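Local coordinates for BF1531-like N-terminal domain-containing protein (Bacteroides fragilis, PDB 3SLR) that is of uncharacterised function but binds magnesium in a HAD-like phosphatase domain joined to an FkbH-type N-terminal domain, and is probably a hydrolase acting on ester bonds, at residues L9-Q15 with K41-L46; L28-Q34 with E55-V61; Y128-D133 with F147-L151; I273-V277 with D302-F306. All blocks are in the same frame, centred on the assembly; numbering follows the deposited sequence.

Contact 1. Residues L9-Q15 with K41-L46; sequences LKRATKQ and KGEGIL
A close helix-to-helix contact joins the C-terminal end of helix 6-12, with the turn after it, to the last turns of helix 34-46, in the N-terminal, FkbH-type part of the chain. Leu-9 to Arg-11 and Lys-41 to Ile-45 are helical (phi near -60°, psi near -45°), and a type I turn runs from Ala-12 to Gln-15, with Gln-15 N hydrogen-bonded to Ala-12 O at 3.0 Å. The closest backbone approach pairs Leu-9 with Gly-42, CA to CA 4.4 Å, and there Gly-42 CA makes a CA-H...O contact of 3.3 Å with Leu-9 O. Glycine at such a point is characteristic of closely packed helices: a CB modelled on Gly-42 would lie 2.0 Å from that oxygen. Apolar side chains meet beside it, Leu-9 (mt) CD2 3.8 Å from Leu-46 CD1 and Ala-12 CB 3.7 Å from Leu-46 CG. Ile-45 (mt) packs CD1 on backbone, 3.4 Å from Ala-12 O and 3.7 Å from Thr-13 CA. Thr-13, in the p rotamer, turns OG1 back to Lys-10 O (2.6 Å) and leaves CG2 3.5 Å from Gly-42 N. Glu-43 is held by a salt bridge to Arg-47 and a hydrogen bond to Ser-207. Helix 203-217 covers Leu-9 and Glu-43, while Ile-45 touches Leu-20 in the loop leading to strand 22-29.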
loop_
_atom_site.group_PDB
_atom_site.type_symbol
_atom_site.label_atom_id
_atom_site.label_comp_id
_atom_site.label_asym_id
_atom_site.label_seq_id
_atom_site.Cartn_x
_atom_site.Cartn_y
_atom_site.Cartn_z
ATOM N N LEU A 9 13.781 -5.776 -10.033
ATOM C CA LEU A 9 13.033 -6.935 -9.542
ATOM C C LEU A 9 13.471 -8.217 -10.239
ATOM O O LEU A 9 13.695 -9.247 -9.592
ATOM C CB LEU A 9 11.524 -6.718 -9.704
ATOM C CG LEU A 9 10.940 -5.580 -8.862
ATOM C CD1 LEU A 9 9.426 -5.502 -9.061
ATOM C CD2 LEU A 9 11.275 -5.783 -7.386
ATOM N N LYS A 10 13.609 -8.156 -11.559
ATOM C CA LYS A 10 14.033 -9.329 -12.316
ATOM C C LYS A 10 15.456 -9.749 -11.941
ATOM O O LYS A 10 15.745 -10.941 -11.796
ATOM C CB LYS A 10 13.929 -9.064 -13.816
ATOM C CG LYS A 10 14.347 -10.241 -14.680
ATOM C CD LYS A 10 14.025 -9.961 -16.135
ATOM C CE LYS A 10 14.345 -11.153 -17.017
ATOM N NZ LYS A 10 13.980 -10.862 -18.432
ATOM N N ARG A 11 16.341 -8.767 -11.793
ATOM C CA ARG A 11 17.713 -9.035 -11.368
ATOM C C ARG A 11 17.738 -9.737 -10.016
ATOM O O ARG A 11 18.543 -10.644 -9.796
ATOM C CB ARG A 11 18.512 -7.734 -11.286
ATOM C CG ARG A 11 19.951 -7.894 -10.833
ATOM C CD ARG A 11 20.586 -6.532 -10.598
ATOM N NE ARG A 11 19.976 -5.824 -9.469
ATOM C CZ ARG A 11 19.944 -4.499 -9.335
ATOM N NH1 ARG A 11 20.483 -3.720 -10.266
ATOM N NH2 ARG A 11 19.368 -3.947 -8.272
ATOM N N ALA A 12 16.865 -9.316 -9.105
ATOM C CA ALA A 12 16.816 -9.929 -7.781
ATOM C C ALA A 12 16.432 -11.413 -7.824
ATOM O O ALA A 12 16.815 -12.183 -6.936
ATOM C CB ALA A 12 15.879 -9.150 -6.847
ATOM N N THR A 13 15.689 -11.829 -8.847
ATOM C CA THR A 13 15.271 -13.232 -8.927
ATOM C C THR A 13 16.468 -14.153 -9.164
ATOM O O THR A 13 16.357 -15.376 -9.044
ATOM C CB THR A 13 14.187 -13.494 -10.003
ATOM O OG1 THR A 13 14.740 -13.318 -11.313
ATOM C CG2 THR A 13 12.992 -12.570 -9.817
ATOM N N LYS A 14 17.608 -13.556 -9.498
ATOM C CA LYS A 14 18.833 -14.310 -9.759
ATOM C C LYS A 14 19.722 -14.395 -8.520
ATOM O O LYS A 14 20.718 -15.123 -8.514
ATOM C CB LYS A 14 19.619 -13.658 -10.898
ATOM C CG LYS A 14 18.832 -13.458 -12.183
ATOM C CD LYS A 14 19.042 -14.605 -13.149
ATOM C CE LYS A 14 18.556 -14.247 -14.546
ATOM N NZ LYS A 14 17.070 -14.144 -14.619
ATOM N N GLN A 15 19.367 -13.650 -7.476
ATOM C CA GLN A 15 20.158 -13.598 -6.244
ATOM C C GLN A 15 20.235 -14.944 -5.531
ATOM O O GLN A 15 19.396 -15.822 -5.751
ATOM C CB GLN A 15 19.590 -12.550 -5.278
ATOM C CG GLN A 15 19.913 -11.108 -5.640
ATOM C CD GLN A 15 19.396 -10.114 -4.613
ATOM O OE1 GLN A 15 19.140 -10.465 -3.458
ATOM N NE2 GLN A 15 19.235 -8.863 -5.033
ATOM N N LYS A 41 8.048 -12.265 -7.452
ATOM C CA LYS A 41 9.116 -13.111 -6.936
ATOM C C LYS A 41 10.334 -12.264 -6.545
ATOM O O LYS A 41 10.879 -12.409 -5.449
ATOM C CB LYS A 41 9.480 -14.183 -7.966
ATOM C CG LYS A 41 10.569 -15.142 -7.498
ATOM C CD LYS A 41 10.701 -16.310 -8.475
ATOM C CE LYS A 41 11.732 -17.316 -7.988
ATOM N NZ LYS A 41 13.054 -16.665 -7.788
ATOM N N GLY A 42 10.740 -11.367 -7.436
ATOM C CA GLY A 42 11.854 -10.473 -7.167
ATOM C C GLY A 42 11.598 -9.512 -6.011
ATOM O O GLY A 42 12.481 -9.267 -5.188
ATOM N N GLU A 43 10.391 -8.951 -5.956
ATOM C CA GLU A 43 10.017 -8.069 -4.853
ATOM C C GLU A 43 10.109 -8.823 -3.522
ATOM O O GLU A 43 10.622 -8.298 -2.534
ATOM C CB GLU A 43 8.601 -7.516 -5.068
ATOM C CG GLU A 43 8.163 -6.501 -4.024
ATOM C CD GLU A 43 8.551 -5.075 -4.377
ATOM O OE1 GLU A 43 8.346 -4.667 -5.542
ATOM O OE2 GLU A 43 9.042 -4.354 -3.484
ATOM N N GLY A 44 9.632 -10.065 -3.509
ATOM C CA GLY A 44 9.657 -10.867 -2.302
ATOM C C GLY A 44 11.083 -11.120 -1.829
ATOM O O GLY A 44 11.378 -11.043 -0.635
ATOM N N ILE A 45 11.971 -11.395 -2.774
ATOM C CA ILE A 45 13.375 -11.644 -2.446
ATOM C C ILE A 45 14.010 -10.400 -1.827
ATOM O O ILE A 45 14.745 -10.481 -0.843
ATOM C CB ILE A 45 14.159 -12.095 -3.692
ATOM C CG1 ILE A 45 13.687 -13.482 -4.129
ATOM C CG2 ILE A 45 15.657 -12.085 -3.427
ATOM C CD1 ILE A 45 14.281 -13.949 -5.424
ATOM N N LEU A 46 13.709 -9.241 -2.396
ATOM C CA LEU A 46 14.194 -7.982 -1.856
ATOM C C LEU A 46 13.578 -7.670 -0.497
ATOM O O LEU A 46 14.086 -6.819 0.234
ATOM C CB LEU A 46 13.935 -6.845 -2.843
ATOM C CG LEU A 46 14.777 -6.924 -4.115
ATOM C CD1 LEU A 46 14.313 -5.874 -5.107
ATOM C CD2 LEU A 46 16.259 -6.750 -3.810
#

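Contact 2. Residues L28-Q34 with E55-V61; sequences LGDTATQ and EAEYNQV
Ordered water mediates much of the polar contact between the end of strand 22-29, with its loop up to the start of helix 34-46, and the loop joining strand 50-55 to helix 61-66. Leu-28 and Gly-29 are extended; opposite, Asn-59 takes left-handed angles (54/52) before Gln-60, the N-cap residue of the next helix. CA distances are 5.1 Å for Leu-28 to Ala-56 and 4.1 Å for Asp-30 to Asn-59. Two direct hydrogen bonds cross: Thr-33 OG1 donates to Glu-55 OE1 (2.7 Å), and Asn-59 N donates weakly to Gly-29 O (3.3 Å), its amide being shared with water 4 (3.2 Å), which donates to Thr-31 O (2.7 Å). Water 1 donates to Gly-29 O (2.9 Å) and Glu-57 O (2.7 Å) and accepts from Gln-60 N (2.9 Å). Water 2 accepts from Gly-29 N (3.1 Å) and donates to Thr-33 OG1 (2.8 Å) and Ala-56 O (3.0 Å). Tyr-58 OH is hydrogen-bonded to Glu-195, and Asp-30 OD1 to Ser-85. Leu-28 CG packs 3.6 Å from Ala-56 CB. Loops leaving the C-terminal ends of parallel strands fit an alpha/beta fold, probably SGNH-hydrolase-like; strand 22-29 lies between edge strand 50-55 and strand 79-83.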
loop_
_atom_site.group_PDB
_atom_site.type_symbol
_atom_site.label_atom_id
_atom_site.label_comp_id
_atom_site.label_asym_id
_atom_site.label_seq_id
_atom_site.Cartn_x
_atom_site.Cartn_y
_atom_site.Cartn_z
ATOM N N LEU A 28 -2.664 -16.846 -10.163
ATOM C CA LEU A 28 -3.596 -17.237 -11.218
ATOM C C LEU A 28 -4.333 -15.995 -11.715
ATOM O O LEU A 28 -4.919 -15.260 -10.921
ATOM C CB LEU A 28 -4.607 -18.259 -10.687
ATOM C CG LEU A 28 -4.060 -19.484 -9.944
ATOM C CD1 LEU A 28 -3.878 -19.164 -8.465
ATOM C CD2 LEU A 28 -4.997 -20.661 -10.097
ATOM N N GLY A 29 -4.319 -15.768 -13.024
ATOM C CA GLY A 29 -4.939 -14.572 -13.573
ATOM C C GLY A 29 -5.639 -14.817 -14.890
ATOM O O GLY A 29 -5.439 -15.864 -15.512
ATOM N N ASP A 30 -6.469 -13.863 -15.313
ATOM C CA ASP A 30 -7.150 -13.974 -16.606
ATOM C C ASP A 30 -6.526 -13.084 -17.689
ATOM O O ASP A 30 -7.072 -12.932 -18.785
ATOM C CB ASP A 30 -8.672 -13.762 -16.489
ATOM C CG ASP A 30 -9.057 -12.389 -15.920
ATOM O OD1 ASP A 30 -8.268 -11.425 -15.988
ATOM O OD2 ASP A 30 -10.193 -12.269 -15.424
ATOM N N THR A 31 -5.372 -12.508 -17.374
ATOM C CA THR A 31 -4.529 -11.869 -18.389
ATOM C C THR A 31 -3.144 -12.512 -18.296
ATOM O O THR A 31 -2.933 -13.388 -17.466
ATOM C CB THR A 31 -4.450 -10.338 -18.223
ATOM O OG1 THR A 31 -3.931 -9.993 -16.922
ATOM C CG2 THR A 31 -5.837 -9.719 -18.409
ATOM N N ALA A 32 -2.205 -12.103 -19.142
ATOM C CA ALA A 32 -0.877 -12.728 -19.117
ATOM C C ALA A 32 -0.106 -12.346 -17.855
ATOM O O ALA A 32 0.101 -11.164 -17.581
ATOM C CB ALA A 32 -0.089 -12.366 -20.361
ATOM N N THR A 33 0.334 -13.351 -17.096
ATOM C CA THR A 33 0.890 -13.097 -15.759
ATOM C C THR A 33 2.405 -13.283 -15.626
ATOM O O THR A 33 2.945 -13.173 -14.524
ATOM C CB THR A 33 0.189 -13.971 -14.669
ATOM O OG1 THR A 33 0.186 -15.348 -15.071
ATOM C CG2 THR A 33 -1.238 -13.519 -14.447
ATOM N N GLN A 34 3.103 -13.543 -16.728
ATOM C CA GLN A 34 4.523 -13.902 -16.618
ATOM C C GLN A 34 5.405 -12.797 -16.035
ATOM O O GLN A 34 6.270 -13.078 -15.213
ATOM C CB GLN A 34 5.094 -14.405 -17.948
ATOM C CG GLN A 34 4.396 -15.635 -18.500
ATOM C CD GLN A 34 3.193 -15.299 -19.375
ATOM O OE1 GLN A 34 2.770 -14.142 -19.463
ATOM N NE2 GLN A 34 2.648 -16.316 -20.045
ATOM N N GLU A 55 2.785 -20.457 -11.297
ATOM C CA GLU A 55 1.896 -19.671 -12.142
ATOM C C GLU A 55 0.954 -20.629 -12.840
ATOM O O GLU A 55 1.401 -21.589 -13.489
ATOM C CB GLU A 55 2.733 -18.982 -13.214
ATOM C CG GLU A 55 2.582 -17.502 -13.337
ATOM C CD GLU A 55 3.320 -16.979 -14.561
ATOM O OE1 GLU A 55 2.664 -16.373 -15.431
ATOM O OE2 GLU A 55 4.553 -17.194 -14.652
ATOM N N ALA A 56 -0.345 -20.384 -12.721
ATOM C CA ALA A 56 -1.316 -21.152 -13.484
ATOM C C ALA A 56 -1.163 -20.776 -14.943
ATOM O O ALA A 56 -0.700 -19.676 -15.265
ATOM C CB ALA A 56 -2.732 -20.867 -13.010
ATOM N N GLU A 57 -1.536 -21.696 -15.827
ATOM C CA GLU A 57 -1.545 -21.399 -17.247
ATOM C C GLU A 57 -2.523 -20.270 -17.526
ATOM O O GLU A 57 -3.416 -19.994 -16.722
ATOM C CB GLU A 57 -1.930 -22.636 -18.052
ATOM C CG GLU A 57 -0.983 -23.800 -17.830
ATOM C CD GLU A 57 0.465 -23.442 -18.111
ATOM O OE1 GLU A 57 0.734 -22.738 -19.105
ATOM O OE2 GLU A 57 1.345 -23.863 -17.332
ATOM N N TYR A 58 -2.361 -19.634 -18.679
ATOM C CA TYR A 58 -3.201 -18.490 -19.053
ATOM C C TYR A 58 -4.707 -18.722 -18.891
ATOM O O TYR A 58 -5.268 -19.678 -19.429
ATOM C CB TYR A 58 -2.891 -18.056 -20.489
ATOM C CG TYR A 58 -3.778 -16.934 -21.001
ATOM C CD1 TYR A 58 -3.505 -15.607 -20.691
ATOM C CD2 TYR A 58 -4.880 -17.203 -21.800
ATOM C CE1 TYR A 58 -4.312 -14.579 -21.160
ATOM C CE2 TYR A 58 -5.690 -16.187 -22.275
ATOM C CZ TYR A 58 -5.403 -14.877 -21.954
ATOM O OH TYR A 58 -6.219 -13.870 -22.430
ATOM N N ASN A 59 -5.355 -17.819 -18.158
ATOM C CA ASN A 59 -6.809 -17.812 -18.011
ATOM C C ASN A 59 -7.396 -19.153 -17.535
ATOM O O ASN A 59 -8.323 -19.695 -18.136
ATOM C CB ASN A 59 -7.464 -17.335 -19.316
ATOM C CG ASN A 59 -8.955 -17.122 -19.181
ATOM O OD1 ASN A 59 -9.449 -16.732 -18.125
ATOM N ND2 ASN A 59 -9.685 -17.371 -20.264
ATOM N N GLN A 60 -6.847 -19.678 -16.447
ATOM C CA GLN A 60 -7.339 -20.927 -15.866
ATOM C C GLN A 60 -7.687 -20.777 -14.389
ATOM O O GLN A 60 -7.551 -21.725 -13.613
ATOM C CB GLN A 60 -6.320 -22.063 -16.054
ATOM C CG GLN A 60 -6.118 -22.471 -17.506
ATOM C CD GLN A 60 -5.385 -23.792 -17.638
ATOM O OE1 GLN A 60 -5.052 -24.430 -16.639
ATOM N NE2 GLN A 60 -5.132 -24.210 -18.876
ATOM N N VAL A 61 -8.143 -19.590 -14.000
ATOM C CA VAL A 61 -8.452 -19.341 -12.602
ATOM C C VAL A 61 -9.523 -20.302 -12.108
ATOM O O VAL A 61 -9.293 -21.079 -11.190
ATOM C CB VAL A 61 -8.920 -17.895 -12.365
ATOM C CG1 VAL A 61 -9.367 -17.712 -10.924
ATOM C CG2 VAL A 61 -7.798 -16.925 -12.701
HETATM O O HOH W 1 -4.742 -18.569 -14.862
HETATM O O HOH W 2 -1.937 -17.037 -14.600
HETATM O O HOH W 3 -8.864 -14.150 -20.458
HETATM O O HOH W 4 -2.904 -16.029 -17.029
HETATM O O HOH W 5 7.528 -15.640 -15.138
#

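Contact 3. Residues Y128-D133 with F147-L151; sequences YPEIED and FTYQL
Residues 128-133, an irregular run following strand 122-126, pack on the first turn of helix 147-164, as part of a strand-to-helix connection of the alpha/beta domain. The run is largely extended, with psi of 107° to 140° from Tyr-128 to Glu-132, and turns at Asp-133 (-83/-9). CA separations of 7.0 Å for Glu-130 to Leu-151 and 6.3 Å for Glu-132 to Thr-148 fix the register. At the helix start, Phe-147 (chi1 t) directs its ring edge at Ile-131 O, with CD2 at 3.7 Å; its N donates to water 7 (2.9 Å), which in turn donates to Asp-133 OD2 (2.7 Å). Thr-148 (m) places OG1 3.1 Å from Glu-130 OE2, and water 6 links that OG1 (2.9 Å) with Ile-131 O (2.8 Å) and Asp-133 N (3.0 Å). Thr-148 N reaches Asp-133 OD1, itself hydrogen-bonded to Ile-135 N, through water 8 (3.1 and 2.9 Å). One turn on, in contrast to these waters, Leu-151 (tp) makes an apolar contact, CD1 3.7 Å from Tyr-128 CB, and sets CD2 3.6 Å from Glu-130 CA. Helix 86-94 packs on Phe-147, whose ring meets His-93 edge-to-face, and helix 173-180 touches Pro-129.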
loop_
_atom_site.group_PDB
_atom_site.type_symbol
_atom_site.label_atom_id
_atom_site.label_comp_id
_atom_site.label_asym_id
_atom_site.label_seq_id
_atom_site.Cartn_x
_atom_site.Cartn_y
_atom_site.Cartn_z
ATOM N N TYR A 128 -11.165 -4.252 -8.218
ATOM C CA TYR A 128 -11.420 -3.856 -9.608
ATOM C C TYR A 128 -11.435 -2.342 -9.845
ATOM O O TYR A 128 -12.390 -1.658 -9.473
ATOM C CB TYR A 128 -12.769 -4.433 -10.064
ATOM C CG TYR A 128 -12.863 -5.950 -10.045
ATOM C CD1 TYR A 128 -13.285 -6.630 -8.908
ATOM C CD2 TYR A 128 -12.559 -6.693 -11.181
ATOM C CE1 TYR A 128 -13.370 -8.032 -8.898
ATOM C CE2 TYR A 128 -12.668 -8.070 -11.193
ATOM C CZ TYR A 128 -13.067 -8.735 -10.050
ATOM O OH TYR A 128 -13.151 -10.110 -10.078
ATOM N N PRO A 129 -10.389 -1.804 -10.496
ATOM C CA PRO A 129 -10.482 -0.386 -10.873
ATOM C C PRO A 129 -11.600 -0.188 -11.891
ATOM O O PRO A 129 -11.772 -1.010 -12.801
ATOM C CB PRO A 129 -9.134 -0.091 -11.544
ATOM C CG PRO A 129 -8.239 -1.275 -11.212
ATOM C CD PRO A 129 -9.148 -2.444 -10.964
ATOM N N GLU A 130 -12.351 0.896 -11.767
ATOM C CA GLU A 130 -13.471 1.081 -12.681
ATOM C C GLU A 130 -12.998 1.415 -14.096
ATOM O O GLU A 130 -12.158 2.290 -14.286
ATOM C CB GLU A 130 -14.426 2.162 -12.170
ATOM C CG GLU A 130 -15.617 2.416 -13.130
ATOM C CD GLU A 130 -16.580 3.468 -12.616
ATOM O OE1 GLU A 130 -16.502 3.808 -11.415
ATOM O OE2 GLU A 130 -17.414 3.958 -13.420
ATOM N N ILE A 131 -13.519 0.695 -15.084
ATOM C CA ILE A 131 -13.445 1.170 -16.458
ATOM C C ILE A 131 -14.834 1.695 -16.794
ATOM O O ILE A 131 -15.792 0.932 -16.852
ATOM C CB ILE A 131 -13.034 0.061 -17.452
ATOM C CG1 ILE A 131 -11.649 -0.498 -17.099
ATOM C CG2 ILE A 131 -13.065 0.599 -18.900
ATOM C CD1 ILE A 131 -11.310 -1.780 -17.846
ATOM N N GLU A 132 -14.960 3.007 -16.937
ATOM C CA GLU A 132 -16.243 3.598 -17.275
ATOM C C GLU A 132 -16.471 3.430 -18.778
ATOM O O GLU A 132 -15.737 3.999 -19.581
ATOM C CB GLU A 132 -16.288 5.075 -16.882
ATOM C CG GLU A 132 -17.590 5.725 -17.328
ATOM C CD GLU A 132 -17.682 7.188 -16.977
ATOM O OE1 GLU A 132 -16.682 7.916 -17.143
ATOM O OE2 GLU A 132 -18.762 7.602 -16.525
ATOM N N ASP A 133 -17.463 2.634 -19.167
ATOM C CA ASP A 133 -17.630 2.327 -20.592
ATOM C C ASP A 133 -18.398 3.421 -21.341
ATOM O O ASP A 133 -18.444 3.437 -22.578
ATOM C CB ASP A 133 -18.237 0.936 -20.818
ATOM C CG ASP A 133 -19.649 0.794 -20.276
ATOM O OD1 ASP A 133 -20.277 1.808 -19.889
ATOM O OD2 ASP A 133 -20.144 -0.353 -20.278
ATOM N N PHE A 147 -22.404 -1.858 -16.449
ATOM C CA PHE A 147 -21.116 -2.324 -15.937
ATOM C C PHE A 147 -20.692 -1.490 -14.738
ATOM O O PHE A 147 -20.146 -2.019 -13.777
ATOM C CB PHE A 147 -20.022 -2.299 -17.007
ATOM C CG PHE A 147 -18.737 -2.986 -16.582
ATOM C CD1 PHE A 147 -18.670 -4.369 -16.502
ATOM C CD2 PHE A 147 -17.609 -2.247 -16.256
ATOM C CE1 PHE A 147 -17.495 -5.009 -16.113
ATOM C CE2 PHE A 147 -16.429 -2.879 -15.861
ATOM C CZ PHE A 147 -16.370 -4.257 -15.800
ATOM N N THR A 148 -20.937 -0.186 -14.799
ATOM C CA THR A 148 -20.574 0.705 -13.693
ATOM C C THR A 148 -21.294 0.339 -12.397
ATOM O O THR A 148 -20.670 0.276 -11.334
ATOM C CB THR A 148 -20.821 2.163 -14.067
ATOM O OG1 THR A 148 -19.753 2.605 -14.920
ATOM C CG2 THR A 148 -20.858 3.042 -12.830
ATOM N N TYR A 149 -22.592 0.066 -12.480
ATOM C CA TYR A 149 -23.320 -0.382 -11.296
ATOM C C TYR A 149 -22.809 -1.731 -10.760
ATOM O O TYR A 149 -22.528 -1.861 -9.570
ATOM C CB TYR A 149 -24.833 -0.431 -11.517
ATOM C CG TYR A 149 -25.557 -0.732 -10.227
ATOM C CD1 TYR A 149 -25.852 0.286 -9.322
ATOM C CD2 TYR A 149 -25.890 -2.031 -9.881
ATOM C CE1 TYR A 149 -26.492 0.012 -8.123
ATOM C CE2 TYR A 149 -26.548 -2.313 -8.694
ATOM C CZ TYR A 149 -26.845 -1.288 -7.813
ATOM O OH TYR A 149 -27.487 -1.551 -6.613
ATOM N N GLN A 150 -22.690 -2.724 -11.637
ATOM C CA GLN A 150 -22.239 -4.048 -11.222
ATOM C C GLN A 150 -20.853 -4.011 -10.590
ATOM O O GLN A 150 -20.597 -4.697 -9.597
ATOM C CB GLN A 150 -22.294 -5.025 -12.393
ATOM C CG GLN A 150 -23.727 -5.365 -12.778
ATOM C CD GLN A 150 -24.439 -6.121 -11.666
ATOM O OE1 GLN A 150 -23.888 -7.073 -11.099
ATOM N NE2 GLN A 150 -25.656 -5.692 -11.337
ATOM N N LEU A 151 -19.956 -3.209 -11.157
ATOM C CA LEU A 151 -18.599 -3.132 -10.610
ATOM C C LEU A 151 -18.562 -2.465 -9.232
ATOM O O LEU A 151 -17.823 -2.882 -8.353
ATOM C CB LEU A 151 -17.659 -2.407 -11.574
ATOM C CG LEU A 151 -16.210 -2.839 -11.344
ATOM C CD1 LEU A 151 -16.098 -4.297 -11.750
ATOM C CD2 LEU A 151 -15.226 -2.006 -12.150
HETATM O O HOH W 6 -18.623 1.002 -16.999
HETATM O O HOH W 7 -22.499 -0.825 -19.148
HETATM O O HOH W 8 -21.691 1.288 -17.377
HETATM O O HOH W 9 -20.078 3.920 -17.286
#

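Contact 4. Residues I273-V277 with D302-F306; sequences IIIAV and DIAVF
This parallel strand pairing belongs to a beta-alpha-beta unit, strand 274-280, helix 283-292 and strand 305-309, in the four-stranded sheet of the HAD-like domain. Strand 305-309 is an edge strand, preceded by a run that includes Asp-302 to Ala-304 and bends at Ala-304 (-72/-41). Val-277 pairs with Phe-306, CA to CA 4.8 Å. Two hydrogen bonds hold the backbones: Ala-304 N to Ile-275 O (2.8 Å, 144°) and Val-277 N to Val-305 O (2.9 Å, 160°). Water 10 bridges Ile-275 N (3.0 Å) and Asp-302 O (2.8 Å). Ile-303 (mm) fills the space between Ile-275 and Val-277, its CD1 3.7 Å from Ile-275 CG2 and its CG2 3.9 Å from Val-277 CG2, while small Ala-304 fits against Ile-274, CB 3.4 Å from Ile-274 CG2. Ala-276 and Val-305 both touch Ile-320 of helix 313-324. On the face of Val-277 and Phe-306, Leu-229 touches both side chains, and Phe-290 meets the Phe-306 ring edge-to-face. Val-277 lies near the metal site without touching it, about 8 Å, side chain to ion, from a bound magnesium. Val-277 (t) covers the Phe-306 ring in a CH-pi contact, its CB 4.1 Å from the ring centroid and 7° off the normal.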
loop_
_atom_site.group_PDB
_atom_site.type_symbol
_atom_site.label_atom_id
_atom_site.label_comp_id
_atom_site.label_asym_id
_atom_site.label_seq_id
_atom_site.Cartn_x
_atom_site.Cartn_y
_atom_site.Cartn_z
ATOM N N ILE A 273 -0.514 3.251 15.760
ATOM C CA ILE A 273 0.866 3.546 15.393
ATOM C C ILE A 273 1.478 4.454 16.457
ATOM O O ILE A 273 0.881 5.461 16.849
ATOM C CB ILE A 273 0.971 4.191 13.999
ATOM C CG1 ILE A 273 0.424 3.237 12.927
ATOM C CG2 ILE A 273 2.425 4.605 13.699
ATOM C CD1 ILE A 273 1.103 1.830 12.895
ATOM N N ILE A 274 2.652 4.084 16.963
ATOM C CA ILE A 274 3.321 4.906 17.970
ATOM C C ILE A 274 3.965 6.101 17.297
ATOM O O ILE A 274 4.703 5.933 16.330
ATOM C CB ILE A 274 4.422 4.099 18.697
ATOM C CG1 ILE A 274 3.824 2.826 19.289
ATOM C CG2 ILE A 274 5.082 4.946 19.779
ATOM C CD1 ILE A 274 4.879 1.859 19.842
ATOM N N ILE A 275 3.664 7.307 17.777
ATOM C CA ILE A 275 4.295 8.506 17.231
ATOM C C ILE A 275 5.405 9.021 18.137
ATOM O O ILE A 275 5.225 9.147 19.347
ATOM C CB ILE A 275 3.284 9.649 17.015
ATOM C CG1 ILE A 275 1.995 9.117 16.381
ATOM C CG2 ILE A 275 3.914 10.748 16.154
ATOM C CD1 ILE A 275 2.175 8.532 14.986
ATOM N N ALA A 276 6.554 9.333 17.544
ATOM C CA ALA A 276 7.660 9.894 18.299
ATOM C C ALA A 276 8.164 11.145 17.595
ATOM O O ALA A 276 8.000 11.280 16.384
ATOM C CB ALA A 276 8.788 8.868 18.423
ATOM N N VAL A 277 8.778 12.052 18.350
ATOM C CA VAL A 277 9.402 13.229 17.760
ATOM C C VAL A 277 10.919 13.131 17.905
ATOM O O VAL A 277 11.425 12.667 18.932
ATOM C CB VAL A 277 8.856 14.548 18.402
ATOM C CG1 VAL A 277 9.760 15.733 18.071
ATOM C CG2 VAL A 277 7.424 14.818 17.935
ATOM N N ASP A 302 -0.517 12.867 21.870
ATOM C CA ASP A 302 -0.435 11.999 20.698
ATOM C C ASP A 302 0.988 11.482 20.521
ATOM O O ASP A 302 1.230 10.576 19.731
ATOM C CB ASP A 302 -0.866 12.747 19.437
ATOM C CG ASP A 302 -2.337 13.098 19.441
ATOM O OD1 ASP A 302 -3.153 12.264 19.889
ATOM O OD2 ASP A 302 -2.677 14.220 19.005
ATOM N N ILE A 303 1.929 12.065 21.258
ATOM C CA ILE A 303 3.337 11.742 21.071
ATOM C C ILE A 303 3.851 10.856 22.207
ATOM O O ILE A 303 3.916 11.283 23.364
ATOM C CB ILE A 303 4.195 13.021 20.983
ATOM C CG1 ILE A 303 3.610 14.022 19.971
ATOM C CG2 ILE A 303 5.626 12.670 20.644
ATOM C CD1 ILE A 303 3.663 13.554 18.534
ATOM N N ALA A 304 4.223 9.622 21.873
ATOM C CA ALA A 304 4.671 8.651 22.877
ATOM C C ALA A 304 6.053 8.954 23.458
ATOM O O ALA A 304 6.277 8.790 24.655
ATOM C CB ALA A 304 4.648 7.245 22.294
ATOM N N VAL A 305 6.978 9.378 22.606
ATOM C CA VAL A 305 8.325 9.719 23.041
ATOM C C VAL A 305 8.719 10.994 22.338
ATOM O O VAL A 305 8.664 11.062 21.114
ATOM C CB VAL A 305 9.347 8.626 22.655
ATOM C CG1 VAL A 305 10.694 8.917 23.287
ATOM C CG2 VAL A 305 8.838 7.252 23.076
ATOM N N PHE A 306 9.103 12.007 23.111
ATOM C CA PHE A 306 9.403 13.319 22.553
ATOM C C PHE A 306 10.869 13.646 22.798
ATOM O O PHE A 306 11.279 13.917 23.931
ATOM C CB PHE A 306 8.486 14.371 23.195
ATOM C CG PHE A 306 8.359 15.656 22.407
ATOM C CD1 PHE A 306 9.442 16.503 22.248
ATOM C CD2 PHE A 306 7.143 16.026 21.851
ATOM C CE1 PHE A 306 9.321 17.689 21.529
ATOM C CE2 PHE A 306 7.014 17.214 21.133
ATOM C CZ PHE A 306 8.105 18.039 20.967
HETATM O O HOH W 10 1.906 7.926 20.064
#

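Contacts 1 to 3 belong to the N-terminal, FkbH-type part of the chain, and contact 4 to the magnesium-binding, HAD-like domain. Contacts 1 and 2 interleave in sequence: residues 28-34 fall between the two segments of contact 1, and 41-46 between those of contact 2. Their centres are 20 Å apart and their nearest atoms about 8 Å. Contacts 2 and 3 come closer, nearest atoms about 6 Å, without touching, and both involve loops at ends of strands in the five-stranded sheet. Contact 4 is remote: its centre is 35, 45 and 41 Å from those of contacts 1, 2 and 3. It lies near the metal site without touching it, the Val-277 side chain being about 7 Å from that of magnesium-binding Asp-228.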